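Local atomic coordinates of exosome complex component Rrp42 (PDB entry 2PO1), a protein that serves as a probable non-catalytic subunit of the archaeal exosome, an RNA-degrading complex, and probably contributes to structuring the Rrp41 active site. Residues 108-120 against 232-244. Sequence-based numbering, arbitrary orientation.
With nucleotides of chain A.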
ATOM      1  N   GLU C 108       7.576  -7.474  15.616  1.00 13.54           N
ATOM      2  CA  GLU C 108       7.666  -8.148  16.899  1.00 15.45           C
ATOM      3  C   GLU C 108       8.628  -7.412  17.828  1.00 15.55           C
ATOM      4  O   GLU C 108       8.366  -7.289  19.015  1.00 17.51           O
ATOM      5  CB  GLU C 108       8.126  -9.606  16.704  1.00 16.14           C
ATOM      6  CG  GLU C 108       8.598 -10.283  18.018  1.00 18.10           C
ATOM      7  CD  GLU C 108       9.116 -11.676  17.727  1.00 17.78           C
ATOM      8  OE1 GLU C 108       8.505 -12.641  18.189  1.00 20.25           O
ATOM      9  OE2 GLU C 108      10.070 -11.804  16.937  1.00 18.20           O
ATOM     10  N   LEU C 109       9.744  -6.919  17.296  1.00 14.81           N
ATOM     11  CA  LEU C 109      10.695  -6.129  18.089  1.00 13.48           C
ATOM     12  C   LEU C 109       9.997  -4.926  18.648  1.00 13.80           C
ATOM     13  O   LEU C 109      10.072  -4.680  19.801  1.00 13.38           O
ATOM     14  CB  LEU C 109      11.835  -5.642  17.180  1.00 13.07           C
ATOM     15  CG  LEU C 109      12.836  -6.758  16.820  1.00 12.29           C
ATOM     16  CD1 LEU C 109      13.752  -6.314  15.683  1.00 14.69           C
ATOM     17  CD2 LEU C 109      13.673  -7.168  18.043  1.00 14.54           C
ATOM     18  N   ALA C 110       9.286  -4.168  17.808  1.00 14.42           N
ATOM     19  CA  ALA C 110       8.564  -2.970  18.302  1.00 14.08           C
ATOM     20  C   ALA C 110       7.588  -3.288  19.410  1.00 14.06           C
ATOM     21  O   ALA C 110       7.391  -2.518  20.330  1.00 14.20           O
ATOM     22  CB  ALA C 110       7.804  -2.317  17.163  1.00 12.53           C
ATOM     23  N   ARG C 111       6.835  -4.350  19.214  1.00 12.87           N
ATOM     24  CA  ARG C 111       5.753  -4.627  20.110  1.00 13.24           C
ATOM     25  C   ARG C 111       6.263  -5.147  21.421  1.00 13.91           C
ATOM     26  O   ARG C 111       5.780  -4.774  22.447  1.00 16.38           O
ATOM     27  CB  ARG C 111       4.774  -5.580  19.399  1.00 11.05           C
ATOM     28  CG  ARG C 111       4.097  -4.865  18.312  1.00 13.17           C
ATOM     29  CD  ARG C 111       3.098  -5.730  17.592  1.00 13.24           C
ATOM     30  NE  ARG C 111       2.297  -6.553  18.521  1.00 15.52           N
ATOM     31  CZ  ARG C 111       1.131  -6.167  19.030  1.00 18.61           C
ATOM     32  NH1 ARG C 111       0.596  -4.952  18.744  1.00 17.20           N
ATOM     33  NH2 ARG C 111       0.477  -7.003  19.813  1.00 21.31           N
ATOM     34  N   VAL C 112       7.293  -5.975  21.401  1.00 14.18           N
ATOM     35  CA  VAL C 112       7.793  -6.554  22.631  1.00 14.92           C
ATOM     36  C   VAL C 112       8.457  -5.451  23.444  1.00 14.75           C
ATOM     37  O   VAL C 112       8.371  -5.451  24.642  1.00 15.07           O
ATOM     38  CB  VAL C 112       8.836  -7.604  22.331  1.00 14.09           C
ATOM     39  CG1 VAL C 112       9.601  -7.989  23.569  1.00 16.78           C
ATOM     40  CG2 VAL C 112       8.214  -8.780  21.632  1.00 15.74           C
ATOM     41  N   ILE C 113       9.127  -4.513  22.771  1.00 13.28           N
ATOM     42  CA  ILE C 113       9.839  -3.484  23.473  1.00 12.55           C
ATOM     43  C   ILE C 113       8.785  -2.493  23.980  1.00 13.29           C
ATOM     44  O   ILE C 113       8.885  -1.949  25.060  1.00 14.04           O
ATOM     45  CB  ILE C 113      10.881  -2.740  22.514  1.00 10.96           C
ATOM     46  CG1 ILE C 113      12.099  -3.610  22.227  1.00 12.46           C
ATOM     47  CG2 ILE C 113      11.418  -1.459  23.148  1.00 12.08           C
ATOM     48  CD1 ILE C 113      12.622  -4.420  23.483  1.00 14.40           C
ATOM     49  N   ASP C 114       7.766  -2.239  23.173  1.00 14.07           N
ATOM     50  CA  ASP C 114       6.726  -1.350  23.598  1.00 14.78           C
ATOM     51  C   ASP C 114       6.094  -1.930  24.847  1.00 16.00           C
ATOM     52  O   ASP C 114       5.818  -1.205  25.801  1.00 15.30           O
ATOM     53  CB  ASP C 114       5.679  -1.293  22.508  1.00 15.94           C
ATOM     54  CG  ASP C 114       4.557  -0.360  22.839  1.00 18.12           C
ATOM     55  OD1 ASP C 114       4.555   0.777  22.315  1.00 19.22           O
ATOM     56  OD2 ASP C 114       3.657  -0.812  23.576  1.00 18.17           O
ATOM     57  N   ARG C 115       5.841  -3.231  24.814  1.00 15.21           N
ATOM     58  CA  ARG C 115       5.144  -3.866  25.909  1.00 19.80           C
ATOM     59  C   ARG C 115       5.945  -3.722  27.150  1.00 18.27           C
ATOM     60  O   ARG C 115       5.378  -3.416  28.199  1.00 21.34           O
ATOM     61  CB  ARG C 115       4.856  -5.323  25.633  1.00 20.88           C
ATOM     62  CG  ARG C 115       3.740  -5.387  24.643  1.00 25.98           C
ATOM     63  CD  ARG C 115       3.078  -6.721  24.732  1.00 32.67           C
ATOM     64  NE  ARG C 115       3.977  -7.801  24.402  1.00 32.22           N
ATOM     65  CZ  ARG C 115       4.099  -8.320  23.181  1.00 33.21           C
ATOM     66  NH1 ARG C 115       4.922  -9.322  23.002  1.00 27.24           N
ATOM     67  NH2 ARG C 115       3.400  -7.843  22.147  1.00 34.77           N
ATOM     68  N   GLY C 116       7.259  -3.883  27.019  1.00 18.81           N
ATOM     69  CA  GLY C 116       8.168  -3.817  28.200  1.00 19.88           C
ATOM     70  C   GLY C 116       8.022  -2.482  28.891  1.00 20.39           C
ATOM     71  O   GLY C 116       8.080  -2.392  30.106  1.00 22.53           O
ATOM     72  N   ILE C 117       7.842  -1.430  28.103  1.00 20.52           N
ATOM     73  CA  ILE C 117       7.760  -0.070  28.620  1.00 19.87           C
ATOM     74  C   ILE C 117       6.336   0.166  29.017  1.00 20.46           C
ATOM     75  O   ILE C 117       6.069   0.538  30.125  1.00 23.30           O
ATOM     76  CB  ILE C 117       8.301   0.969  27.581  1.00 20.29           C
ATOM     77  CG1 ILE C 117       9.789   0.686  27.358  1.00 16.86           C
ATOM     78  CG2 ILE C 117       8.039   2.406  28.052  1.00 19.62           C
ATOM     79  CD1 ILE C 117      10.378   1.219  26.029  1.00 17.40           C
ATOM     80  N   ARG C 118       5.387  -0.074  28.111  1.00 19.48           N
ATOM     81  CA  ARG C 118       4.028   0.169  28.413  1.00 18.41           C
ATOM     82  C   ARG C 118       3.599  -0.551  29.687  1.00 19.69           C
ATOM     83  O   ARG C 118       2.965   0.030  30.553  1.00 21.69           O
ATOM     84  CB  ARG C 118       3.144  -0.297  27.236  1.00 16.93           C
ATOM     85  CG  ARG C 118       1.724   0.135  27.348  1.00 17.16           C
ATOM     86  CD  ARG C 118       1.000  -0.295  26.082  1.00 17.88           C
ATOM     87  NE  ARG C 118       1.694   0.319  24.940  1.00 14.57           N
ATOM     88  CZ  ARG C 118       1.494   1.572  24.539  1.00 20.13           C
ATOM     89  NH1 ARG C 118       0.597   2.347  25.122  1.00 16.83           N
ATOM     90  NH2 ARG C 118       2.210   2.051  23.558  1.00 14.23           N
ATOM     91  N   GLU C 119       3.875  -1.824  29.778  1.00 19.30           N
ATOM     92  CA  GLU C 119       3.170  -2.618  30.779  1.00 22.79           C
ATOM     93  C   GLU C 119       3.852  -2.471  32.106  1.00 22.79           C
ATOM     94  O   GLU C 119       3.303  -2.828  33.163  1.00 25.95           O
ATOM     95  CB  GLU C 119       3.092  -4.075  30.339  1.00 24.04           C
ATOM     96  CG  GLU C 119       2.190  -4.314  29.122  1.00 25.66           C
ATOM     97  CD  GLU C 119       0.796  -3.832  29.332  1.00 33.29           C
ATOM     98  OE1 GLU C 119       0.249  -3.206  28.386  1.00 36.38           O
ATOM     99  OE2 GLU C 119       0.265  -4.057  30.451  1.00 40.93           O
ATOM    100  N   SER C 120       5.049  -1.915  32.084  1.00 21.16           N
ATOM    101  CA  SER C 120       5.680  -1.616  33.350  1.00 23.11           C
ATOM    102  C   SER C 120       5.327  -0.173  33.741  1.00 24.11           C
ATOM    103  O   SER C 120       5.782   0.283  34.757  1.00 23.91           O
ATOM    104  CB  SER C 120       7.171  -1.715  33.254  1.00 21.20           C
ATOM    105  OG  SER C 120       7.579  -0.784  32.273  1.00 25.95           O
ATOM    106  N   GLY C 232      11.877  -5.667  40.411  1.00 35.04           N
ATOM    107  CA  GLY C 232      11.688  -7.088  40.417  1.00 35.06           C
ATOM    108  C   GLY C 232      10.472  -7.523  39.643  1.00 33.35           C
ATOM    109  O   GLY C 232       9.913  -8.580  39.879  1.00 35.47           O
ATOM    110  N   HIS C 233      10.011  -6.709  38.727  1.00 30.73           N
ATOM    111  CA  HIS C 233       8.845  -7.144  37.974  1.00 29.19           C
ATOM    112  C   HIS C 233       9.201  -7.469  36.560  1.00 26.84           C
ATOM    113  O   HIS C 233      10.110  -6.884  35.997  1.00 25.23           O
ATOM    114  CB  HIS C 233       7.714  -6.118  38.090  1.00 28.83           C
ATOM    115  CG  HIS C 233       7.019  -6.137  39.423  1.00 31.24           C
ATOM    116  ND1 HIS C 233       7.450  -5.398  40.504  1.00 34.29           N
ATOM    117  CD2 HIS C 233       5.920  -6.805  39.846  1.00 34.13           C
ATOM    118  CE1 HIS C 233       6.670  -5.635  41.545  1.00 35.09           C
ATOM    119  NE2 HIS C 233       5.727  -6.482  41.172  1.00 35.76           N
ATOM    120  N   ILE C 234       8.454  -8.412  35.971  1.00 26.83           N
ATOM    121  CA  ILE C 234       8.614  -8.752  34.590  1.00 24.19           C
ATOM    122  C   ILE C 234       7.537  -7.992  33.860  1.00 24.35           C
ATOM    123  O   ILE C 234       6.365  -8.050  34.222  1.00 25.60           O
ATOM    124  CB  ILE C 234       8.511 -10.279  34.315  1.00 25.09           C
ATOM    125  CG1 ILE C 234       9.407 -11.096  35.262  1.00 24.31           C
ATOM    126  CG2 ILE C 234       8.893 -10.580  32.907  1.00 20.15           C
ATOM    127  CD1 ILE C 234       8.850 -12.462  35.532  1.00 23.04           C
ATOM    128  N   SER C 235       7.921  -7.244  32.841  1.00 22.72           N
ATOM    129  CA  SER C 235       6.912  -6.488  32.086  1.00 22.10           C
ATOM    130  C   SER C 235       6.732  -7.030  30.693  1.00 22.23           C
ATOM    131  O   SER C 235       5.790  -6.655  30.010  1.00 21.41           O
ATOM    132  CB  SER C 235       7.272  -4.995  32.034  1.00 22.73           C
ATOM    133  OG  SER C 235       8.575  -4.826  31.513  1.00 19.08           O
ATOM    134  N   ALA C 236       7.597  -7.973  30.267  1.00 22.11           N
ATOM    135  CA  ALA C 236       7.341  -8.687  29.020  1.00 19.48           C
ATOM    136  C   ALA C 236       8.158  -9.932  28.968  1.00 17.95           C
ATOM    137  O   ALA C 236       9.283 -10.007  29.505  1.00 19.00           O
ATOM    138  CB  ALA C 236       7.762  -7.849  27.838  1.00 18.03           C
ATOM    139  N   VAL C 237       7.604 -10.907  28.276  1.00 17.73           N
ATOM    140  CA  VAL C 237       8.332 -12.129  27.942  1.00 16.61           C
ATOM    141  C   VAL C 237       7.922 -12.468  26.568  1.00 17.30           C
ATOM    142  O   VAL C 237       6.751 -12.310  26.238  1.00 18.03           O
ATOM    143  CB  VAL C 237       7.932 -13.307  28.848  1.00 18.26           C
ATOM    144  CG1 VAL C 237       8.650 -14.622  28.393  1.00 16.96           C
ATOM    145  CG2 VAL C 237       8.333 -12.994  30.275  1.00 22.27           C
ATOM    146  N   GLN C 238       8.885 -12.931  25.776  1.00 16.76           N
ATOM    147  CA  GLN C 238       8.639 -13.344  24.441  1.00 17.52           C
ATOM    148  C   GLN C 238       9.663 -14.403  24.074  1.00 17.45           C
ATOM    149  O   GLN C 238      10.837 -14.114  23.806  1.00 16.67           O
ATOM    150  CB  GLN C 238       8.747 -12.147  23.474  1.00 14.69           C
ATOM    151  CG  GLN C 238       8.368 -12.510  22.116  1.00 17.60           C
ATOM    152  CD  GLN C 238       6.970 -12.117  21.754  1.00 17.01           C
ATOM    153  OE1 GLN C 238       6.130 -11.844  22.613  1.00 17.58           O
ATOM    154  NE2 GLN C 238       6.709 -12.030  20.434  1.00 17.59           N
ATOM    155  N   LYS C 239       9.188 -15.637  24.071  1.00 18.91           N
ATOM    156  CA  LYS C 239       9.867 -16.686  23.328  1.00 18.19           C
ATOM    157  C   LYS C 239       9.624 -16.284  21.868  1.00 18.05           C
ATOM    158  O   LYS C 239       8.458 -16.002  21.484  1.00 17.68           O
ATOM    159  CB  LYS C 239       9.226 -18.029  23.625  1.00 18.11           C
ATOM    160  CG  LYS C 239       9.961 -19.186  22.983  1.00 16.79           C
ATOM    161  CD  LYS C 239       9.378 -19.532  21.641  1.00 12.22           C
ATOM    162  CE  LYS C 239      10.087 -20.776  21.074  1.00 16.12           C
ATOM    163  NZ  LYS C 239       9.319 -21.304  19.900  1.00 12.93           N
ATOM    164  N   SER C 240      10.714 -16.209  21.077  1.00 19.37           N
ATOM    165  CA  SER C 240      10.681 -15.870  19.678  1.00 18.75           C
ATOM    166  C   SER C 240      11.410 -16.931  18.827  1.00 19.08           C
ATOM    167  O   SER C 240      12.206 -17.716  19.329  1.00 20.35           O
ATOM    168  CB  SER C 240      11.246 -14.478  19.404  1.00 18.15           C
ATOM    169  OG  SER C 240      12.591 -14.378  19.794  1.00 19.97           O
ATOM    170  N   GLU C 241      11.100 -16.949  17.539  1.00 18.36           N
ATOM    171  CA  GLU C 241      11.611 -17.961  16.595  1.00 17.36           C
ATOM    172  C   GLU C 241      11.098 -19.297  17.075  1.00 17.90           C
ATOM    173  O   GLU C 241      10.170 -19.320  17.893  1.00 16.62           O
ATOM    174  CB  GLU C 241      13.150 -17.947  16.525  1.00 18.41           C
ATOM    175  CG  GLU C 241      13.751 -16.580  16.268  1.00 15.06           C
ATOM    176  CD  GLU C 241      12.996 -15.828  15.170  1.00 18.95           C
ATOM    177  OE1 GLU C 241      12.689 -14.652  15.332  1.00 18.72           O
ATOM    178  OE2 GLU C 241      12.636 -16.453  14.181  1.00 23.88           O
ATOM    179  N   GLY C 242      11.664 -20.385  16.536  1.00 17.35           N
ATOM    180  CA  GLY C 242      11.174 -21.720  16.816  1.00 20.64           C
ATOM    181  C   GLY C 242      11.838 -22.302  18.056  1.00 21.57           C
ATOM    182  O   GLY C 242      12.159 -21.593  19.005  1.00 21.52           O
ATOM    183  N   GLY C 243      12.039 -23.607  18.051  1.00 22.92           N
ATOM    184  CA  GLY C 243      12.579 -24.257  19.261  1.00 24.20           C
ATOM    185  C   GLY C 243      11.561 -24.306  20.371  1.00 24.45           C
ATOM    186  O   GLY C 243      10.427 -23.850  20.230  1.00 23.62           O
ATOM    187  N   ALA C 244      12.007 -24.851  21.502  1.00 25.25           N
ATOM    188  CA  ALA C 244      11.173 -25.112  22.624  1.00 25.54           C
ATOM    189  C   ALA C 244      12.047 -24.904  23.832  1.00 25.36           C
ATOM    190  O   ALA C 244      13.236 -25.176  23.786  1.00 26.93           O
ATOM    191  CB  ALA C 244      10.692 -26.514  22.603  1.00 26.42           C
TER
ATOM    192  P     A A   8       0.263  -1.797  18.038  0.90 42.32           P
ATOM    193  OP1   A A   8       1.557  -2.497  17.744  0.90 40.05           O
ATOM    194  OP2   A A   8      -0.868  -2.007  17.084  0.90 40.89           O
ATOM    195  O5'   A A   8      -0.266  -2.022  19.551  0.90 47.50           O
ATOM    196  C5'   A A   8       0.564  -1.852  20.738  0.90 48.13           C
ATOM    197  C4'   A A   8      -0.220  -1.881  22.049  0.90 50.66           C
ATOM    198  O4'   A A   8      -1.004  -0.676  22.161  0.90 55.48           O
ATOM    199  C3'   A A   8      -1.291  -2.945  22.271  0.90 50.22           C
ATOM    200  O3'   A A   8      -0.792  -4.236  22.591  0.90 45.90           O
ATOM    201  C2'   A A   8      -2.065  -2.344  23.439  0.90 57.82           C
ATOM    202  O2'   A A   8      -1.350  -2.304  24.671  0.90 61.33           O
ATOM    203  C1'   A A   8      -2.208  -0.949  22.842  0.90 60.32           C
ATOM    204  N9    A A   8      -3.299  -0.778  21.867  0.90 60.82           N
ATOM    205  C8    A A   8      -3.213  -0.704  20.490  0.90 57.51           C
ATOM    206  N7    A A   8      -4.356  -0.520  19.873  0.90 58.08           N
ATOM    207  C5    A A   8      -5.254  -0.471  20.927  0.90 62.41           C
ATOM    208  C6    A A   8      -6.645  -0.290  20.955  0.90 65.82           C
ATOM    209  N6    A A   8      -7.341  -0.118  19.827  0.90 66.37           N
ATOM    210  N1    A A   8      -7.269  -0.288  22.166  0.90 70.38           N
ATOM    211  C2    A A   8      -6.540  -0.453  23.288  0.90 70.97           C
ATOM    212  N3    A A   8      -5.219  -0.620  23.395  0.90 67.87           N
ATOM    213  C4    A A   8      -4.635  -0.622  22.166  0.90 64.17           C
ATOM    214  P     A A   9      -1.470  -5.522  21.933  0.90 41.47           P
ATOM    215  OP1   A A   9      -0.612  -6.633  22.406  0.90 40.93           O
ATOM    216  OP2   A A   9      -1.779  -5.266  20.486  0.90 33.87           O
ATOM    217  O5'   A A   9      -2.880  -5.627  22.672  0.90 46.71           O
ATOM    218  C5'   A A   9      -2.926  -5.925  24.078  0.90 52.14           C
ATOM    219  C4'   A A   9      -4.377  -6.027  24.479  0.90 57.39           C
ATOM    220  O4'   A A   9      -4.978  -4.754  24.169  0.90 59.28           O
ATOM    221  C3'   A A   9      -5.186  -7.015  23.655  0.90 55.02           C
ATOM    222  O3'   A A   9      -5.062  -8.325  24.174  0.90 57.01           O
ATOM    223  C2'   A A   9      -6.597  -6.478  23.797  0.90 60.03           C
ATOM    224  O2'   A A   9      -7.191  -6.807  25.043  0.90 66.38           O
ATOM    225  C1'   A A   9      -6.299  -4.988  23.693  0.90 62.25           C
ATOM    226  N9    A A   9      -6.455  -4.462  22.340  0.90 59.67           N
ATOM    227  C8    A A   9      -5.504  -4.339  21.354  0.90 55.52           C
ATOM    228  N7    A A   9      -5.979  -3.826  20.239  0.90 55.47           N
ATOM    229  C5    A A   9      -7.322  -3.587  20.523  0.90 59.20           C
ATOM    230  C6    A A   9      -8.388  -3.049  19.765  0.90 61.48           C
ATOM    231  N6    A A   9      -8.258  -2.636  18.500  0.90 60.12           N
ATOM    232  N1    A A   9      -9.608  -2.958  20.350  0.90 67.46           N
ATOM    233  C2    A A   9      -9.753  -3.380  21.620  0.90 70.59           C
ATOM    234  N3    A A   9      -8.823  -3.904  22.427  0.90 68.09           N
ATOM    235  C4    A A   9      -7.630  -3.980  21.813  0.90 62.02           C
TER
HETATM  236  O   HOH W   1       8.707 -15.252  16.999  1.00 19.81           O
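Gln238, on strand 234-240, gives its amide NE2 to Glu108 OE1 of the facing helix, 2.9 Å away and nearly straight at 168°. Glu108 OE1 accepts on its anti lone pair and lies in the amide plane, although the carboxylate is turned 78° to it; a water joins OE1 to Glu241 N. With CG anti to the backbone N (chi1 165°) and an extended chain, Glu108 can reach across where helix and strand diverge; its OE2 salt-bridges a basic side chain of another protein chain. Gln238 OE1 hydrogen-bonds a polar side chain of that chain. Arg115 NH1 lies 2.8 Å from Gln238 OE1, at the guanidinium edge but too poorly angled to bond; its NH2 salt-bridges an acidic side chain there. At the other end, the short Ser235 OG donates to Gly116 O (2.9 Å) in the carbonyl plane, suiting the close approach.

Van der Waals contacts occupy the middle: Val112 CG2 packs on Gln238 CD at 3.6 Å, and the small Ala236 CB rests 4.1 Å from Gly116 CA, letting the backbones draw close. An alanine in place of Gln238 would probably leave Glu108 OE1 without its amide donor and open a gap beside Val112.

Arg111 grips the phosphates of A8 and A9 of the bound RNA (chain A). Thus a strand at the edge of this chain's sheet, continued antiparallel by another protein chain, packs against an RNA-binding helix, joining both halves of the RNase PH fold.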